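Glutaredoxin-2 (PDB 2G2Q) acts as a viral glutaredoxin that passes disulfides from a membrane-associated partner to virion membrane proteins, a step needed for virion morphogenesis and replication. Local coordinates at residues F8-C13 against H65-I70. Sequence-based numbering, arbitrary orientation.
Sequences FGKPYC and HLSNYI
K10 reaches across to S67 and N68 in the thioredoxin fold, joining the loop that follows strand 3-9 and ends at C13, first cysteine of the redox-active CXXC pair, to the turn between helix 58-65 and strand 71-77. The lysine chain runs extended to CD, bends at chi3 (69°) and is extended again to NZ, which donates to N68 OD1 at 2.7 Å and to S67 OG at 3.1 Å. NZ stands above the amide plane of N68, 40° out of it, with a C=O...NZ angle of 136°. S67 OG is also hydrogen-bonded to A64 O in the preceding helix, which ties the hydroxyl to the helix end while its oxygen accepts from NZ. Midway along the lysine, K10 CD packs 3.5 Å from S67 OG. Nearer the backbones a water bridges the segments, accepting from K10 N and donating to S67 O and I70 O. Beside it G9, the last residue of strand 3-9, makes a CA-H...O contact with I70 O. C13, at the N-cap position of helix 14-24 and without its disulfide to C16 in this structure, turns its sulfur toward the turn, with C13 SG 3.5 Å from N68 O.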
# COMPACT_ATOMS: atom_id res chain seq x y z
N PHE A 8 3.51 -2.69 1.07
CA PHE A 8 4.60 -1.74 0.90
C PHE A 8 4.17 -0.36 1.36
O PHE A 8 3.07 0.09 1.04
CB PHE A 8 4.96 -1.62 -0.59
CG PHE A 8 5.73 -2.80 -1.14
CD1 PHE A 8 7.10 -2.70 -1.38
CD2 PHE A 8 5.09 -4.00 -1.43
CE1 PHE A 8 7.82 -3.79 -1.90
CE2 PHE A 8 5.79 -5.08 -1.93
CZ PHE A 8 7.15 -4.99 -2.16
N GLY A 9 5.05 0.32 2.09
CA GLY A 9 4.88 1.73 2.45
C GLY A 9 6.07 2.21 3.27
O GLY A 9 6.92 1.41 3.63
N LYS A 10 6.13 3.51 3.56
CA LYS A 10 7.11 4.03 4.52
C LYS A 10 6.80 3.54 5.93
O LYS A 10 5.63 3.51 6.34
CB LYS A 10 7.12 5.54 4.53
CG LYS A 10 8.18 6.14 3.64
CD LYS A 10 7.98 7.64 3.48
CE LYS A 10 8.27 8.38 4.75
NZ LYS A 10 8.25 9.82 4.48
N PRO A 11 7.84 3.14 6.67
CA PRO A 11 7.66 2.79 8.07
C PRO A 11 7.40 4.07 8.87
O PRO A 11 7.81 5.16 8.45
CB PRO A 11 9.03 2.22 8.45
CG PRO A 11 10.00 2.91 7.54
CD PRO A 11 9.25 3.02 6.24
N TYR A 12 6.75 3.93 10.02
CA TYR A 12 6.58 5.03 10.95
C TYR A 12 5.82 6.22 10.36
O TYR A 12 6.16 7.37 10.60
CB TYR A 12 7.93 5.45 11.55
CG TYR A 12 8.72 4.26 12.05
CD1 TYR A 12 8.32 3.57 13.20
CD2 TYR A 12 9.85 3.80 11.36
CE1 TYR A 12 9.04 2.46 13.66
CE2 TYR A 12 10.57 2.69 11.81
CZ TYR A 12 10.16 2.03 12.96
OH TYR A 12 10.87 0.93 13.42
N CYS A 13 4.79 5.94 9.59
CA CYS A 13 3.88 6.98 9.19
C CYS A 13 2.42 6.53 9.26
O CYS A 13 2.10 5.35 9.08
CB CYS A 13 4.25 7.57 7.83
SG CYS A 13 3.42 6.81 6.48
N HIS A 65 6.94 14.91 0.26
CA HIS A 65 5.85 14.70 1.23
C HIS A 65 4.80 13.65 0.80
O HIS A 65 4.19 12.98 1.64
CB HIS A 65 5.20 16.07 1.52
CG HIS A 65 3.92 16.01 2.30
ND1 HIS A 65 3.84 15.50 3.58
CD2 HIS A 65 2.67 16.45 1.99
CE1 HIS A 65 2.59 15.61 4.02
NE2 HIS A 65 1.86 16.17 3.07
N LEU A 66 4.62 13.48 -0.51
CA LEU A 66 3.70 12.43 -1.00
C LEU A 66 4.22 11.01 -0.73
O LEU A 66 3.43 10.04 -0.76
CB LEU A 66 3.41 12.60 -2.48
CG LEU A 66 2.75 13.92 -2.88
CD1 LEU A 66 2.80 14.07 -4.39
CD2 LEU A 66 1.31 13.98 -2.34
N SER A 67 5.52 10.88 -0.46
CA SER A 67 6.07 9.59 -0.05
C SER A 67 5.30 8.98 1.12
O SER A 67 5.24 7.77 1.28
CB SER A 67 7.56 9.70 0.30
OG SER A 67 7.75 10.45 1.49
N ASN A 68 4.73 9.84 1.94
CA ASN A 68 3.92 9.42 3.09
C ASN A 68 2.64 8.75 2.71
O ASN A 68 2.00 8.16 3.57
CB ASN A 68 3.61 10.62 3.99
CG ASN A 68 4.84 11.22 4.59
OD1 ASN A 68 5.71 10.50 5.09
ND2 ASN A 68 4.95 12.52 4.53
N TYR A 69 2.26 8.85 1.44
CA TYR A 69 0.98 8.32 0.96
C TYR A 69 1.14 7.22 -0.06
O TYR A 69 0.22 6.94 -0.80
CB TYR A 69 0.11 9.46 0.35
CG TYR A 69 -0.22 10.52 1.34
CD1 TYR A 69 -1.35 10.42 2.14
CD2 TYR A 69 0.63 11.60 1.52
CE1 TYR A 69 -1.64 11.42 3.10
CE2 TYR A 69 0.35 12.59 2.47
CZ TYR A 69 -0.78 12.48 3.25
OH TYR A 69 -1.03 13.48 4.17
N ILE A 70 2.35 6.66 -0.16
CA ILE A 70 2.60 5.48 -0.95
C ILE A 70 2.14 4.29 -0.12
O ILE A 70 2.64 4.06 0.99
CB ILE A 70 4.13 5.25 -1.21
CG1 ILE A 70 4.82 6.48 -1.82
CG2 ILE A 70 4.38 3.97 -2.03
CD1 ILE A 70 4.09 7.15 -2.93
O HOH W 1 4.35 5.22 2.39